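PDB 5JBD: inactive glucansucrase from Lactobacillus reuteri, which belongs to glycoside hydrolase family 70, with a TIM-barrel domain, and carries a bound calcium ion. Local coordinates for residues A[257-261]-A[800-805]. Residues are numbered along the deposited sequence; the frame is centred on the assembly and turned at random.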
loop_
_atom_site.group_PDB
_atom_site.type_symbol
_atom_site.label_atom_id
_atom_site.label_comp_id
_atom_site.label_asym_id
_atom_site.label_seq_id
_atom_site.Cartn_x
_atom_site.Cartn_y
_atom_site.Cartn_z
ATOM N N ASN A 257 -5.891 -6.030 -19.229
ATOM C CA ASN A 257 -4.762 -6.900 -19.598
ATOM C C ASN A 257 -4.104 -7.527 -18.373
ATOM O O ASN A 257 -3.867 -8.732 -18.333
ATOM C CB ASN A 257 -3.708 -6.107 -20.385
ATOM C CG ASN A 257 -2.736 -7.005 -21.112
ATOM O OD1 ASN A 257 -3.028 -7.482 -22.210
ATOM N ND2 ASN A 257 -1.576 -7.248 -20.509
ATOM N N TRP A 258 -3.805 -6.687 -17.388
ATOM C CA TRP A 258 -3.127 -7.099 -16.153
ATOM C C TRP A 258 -3.974 -8.077 -15.335
ATOM O O TRP A 258 -3.475 -9.085 -14.823
ATOM C CB TRP A 258 -2.813 -5.858 -15.309
ATOM C CG TRP A 258 -1.829 -6.044 -14.185
ATOM C CD1 TRP A 258 -0.864 -7.000 -14.072
ATOM C CD2 TRP A 258 -1.673 -5.187 -13.046
ATOM N NE1 TRP A 258 -0.137 -6.807 -12.925
ATOM C CE2 TRP A 258 -0.610 -5.696 -12.283
ATOM C CE3 TRP A 258 -2.339 -4.049 -12.597
ATOM C CZ2 TRP A 258 -0.201 -5.110 -11.082
ATOM C CZ3 TRP A 258 -1.924 -3.453 -11.417
ATOM C CH2 TRP A 258 -0.861 -3.981 -10.675
ATOM N N GLU A 259 -5.263 -7.769 -15.221
ATOM C CA GLU A 259 -6.208 -8.654 -14.530
ATOM C C GLU A 259 -6.306 -10.014 -15.212
ATOM O O GLU A 259 -6.242 -11.050 -14.544
ATOM C CB GLU A 259 -7.577 -7.981 -14.436
ATOM C CG GLU A 259 -7.585 -6.772 -13.498
ATOM C CD GLU A 259 -8.648 -5.740 -13.824
ATOM O OE1 GLU A 259 -9.627 -6.084 -14.519
ATOM O OE2 GLU A 259 -8.489 -4.567 -13.409
ATOM N N TYR A 260 -6.385 -10.004 -16.548
ATOM C CA TYR A 260 -6.442 -11.237 -17.320
ATOM C C TYR A 260 -5.176 -12.085 -17.084
ATOM O O TYR A 260 -5.258 -13.308 -16.926
ATOM C CB TYR A 260 -6.651 -10.945 -18.821
ATOM C CG TYR A 260 -6.691 -12.198 -19.670
ATOM C CD1 TYR A 260 -7.843 -12.984 -19.746
ATOM C CD2 TYR A 260 -5.557 -12.628 -20.355
ATOM C CE1 TYR A 260 -7.864 -14.153 -20.493
ATOM C CE2 TYR A 260 -5.570 -13.786 -21.114
ATOM C CZ TYR A 260 -6.713 -14.541 -21.183
ATOM O OH TYR A 260 -6.694 -15.687 -21.943
ATOM N N PHE A 261 -4.023 -11.424 -17.034
ATOM C CA PHE A 261 -2.735 -12.086 -16.768
ATOM C C PHE A 261 -2.721 -12.783 -15.413
ATOM O O PHE A 261 -2.401 -13.970 -15.305
ATOM C CB PHE A 261 -1.615 -11.039 -16.844
ATOM C CG PHE A 261 -0.243 -11.543 -16.474
ATOM C CD1 PHE A 261 0.522 -12.261 -17.383
ATOM C CD2 PHE A 261 0.312 -11.234 -15.232
ATOM C CE1 PHE A 261 1.804 -12.697 -17.054
ATOM C CE2 PHE A 261 1.592 -11.658 -14.902
ATOM C CZ PHE A 261 2.336 -12.400 -15.811
ATOM N N TYR A 800 4.749 -8.176 -21.616
ATOM C CA TYR A 800 3.351 -8.526 -21.316
ATOM C C TYR A 800 2.348 -7.382 -21.434
ATOM O O TYR A 800 1.136 -7.628 -21.508
ATOM C CB TYR A 800 3.281 -9.156 -19.921
ATOM C CG TYR A 800 4.083 -10.433 -19.856
ATOM C CD1 TYR A 800 3.564 -11.602 -20.360
ATOM C CD2 TYR A 800 5.381 -10.460 -19.324
ATOM C CE1 TYR A 800 4.300 -12.783 -20.328
ATOM C CE2 TYR A 800 6.131 -11.636 -19.290
ATOM C CZ TYR A 800 5.579 -12.793 -19.798
ATOM O OH TYR A 800 6.284 -13.965 -19.781
ATOM N N GLY A 801 2.840 -6.149 -21.459
ATOM C CA GLY A 801 1.980 -4.985 -21.498
ATOM C C GLY A 801 1.148 -4.995 -22.760
ATOM O O GLY A 801 1.692 -5.008 -23.872
ATOM N N GLY A 802 -0.172 -5.044 -22.591
ATOM C CA GLY A 802 -1.086 -5.094 -23.724
ATOM C C GLY A 802 -1.102 -6.375 -24.538
ATOM O O GLY A 802 -1.831 -6.457 -25.529
ATOM N N LYS A 803 -0.354 -7.392 -24.117
ATOM C CA LYS A 803 -0.177 -8.606 -24.923
ATOM C C LYS A 803 -1.492 -9.349 -25.231
ATOM O O LYS A 803 -1.652 -9.911 -26.310
ATOM C CB LYS A 803 0.821 -9.547 -24.231
ATOM C CG LYS A 803 1.117 -10.834 -24.985
ATOM C CD LYS A 803 2.124 -11.668 -24.213
ATOM C CE LYS A 803 2.434 -12.949 -24.932
ATOM N NZ LYS A 803 3.421 -13.803 -24.223
ATOM N N TYR A 804 -2.416 -9.337 -24.271
ATOM C CA TYR A 804 -3.686 -10.058 -24.353
ATOM C C TYR A 804 -4.878 -9.223 -24.859
ATOM O O TYR A 804 -6.007 -9.733 -24.928
ATOM C CB TYR A 804 -3.988 -10.660 -22.961
ATOM C CG TYR A 804 -2.755 -11.328 -22.384
ATOM C CD1 TYR A 804 -2.249 -12.468 -22.976
ATOM C CD2 TYR A 804 -2.063 -10.790 -21.295
ATOM C CE1 TYR A 804 -1.102 -13.076 -22.492
ATOM C CE2 TYR A 804 -0.914 -11.396 -20.809
ATOM C CZ TYR A 804 -0.448 -12.540 -21.406
ATOM O OH TYR A 804 0.676 -13.148 -20.937
ATOM N N LEU A 805 -4.640 -7.960 -25.219
ATOM C CA LEU A 805 -5.733 -7.075 -25.641
ATOM C C LEU A 805 -6.489 -7.549 -26.893
ATOM O O LEU A 805 -7.726 -7.458 -26.932
ATOM C CB LEU A 805 -5.238 -5.633 -25.809
ATOM C CG LEU A 805 -4.882 -4.938 -24.477
ATOM C CD1 LEU A 805 -4.242 -3.583 -24.745
ATOM C CD2 LEU A 805 -6.102 -4.774 -23.574
#
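A buried asparagine can use both ends of its amide to hold a loop that has backbone groups to satisfy, and N257 is a clear example. It projects from helix 249-263 into the bend 800-805, which joins helix 794-800 to helix 805-811. There N257 ND2 donates to the carbonyl Y800 O (2.9 Å), while N257 OD1 accepts from the amide Y804 N (2.8 Å). The loop is two overlapping turns. In the type II turn Y800–K803, closed by K803 N to Y800 O (3.0 Å), the carbonyl of Y800 thus serves two donors; G802 readily supplies the positive phi of its third position. The type I turn G802–L805 follows, closed by L805 N to G802 O at 3.2 Å. Although K803 N and L805 N also lie near N257 OD1, their angles are poor, and their bonds are those inside the turns. N257 ND2 also bonds Y713 OH, G801 O accepts from R832, and G802 N has a weak bond to E254.

Aromatic side chains flank this polar centre: Y260 CD2 meets Y804 CB at 3.6 Å, and F261 touches both tyrosines, CE1 over one face of the Y800 ring (3.9 Å from Y800 CD1) and CD1 3.8 Å from Y804 CE2. Family 70 barrels are circularly permuted; here W258 and E259 pack on I748 of barrel strand 743-748. With both N257 amide atoms, Y800 O and Y804 N matched, the contact implies a directional tie between distant parts of the chain.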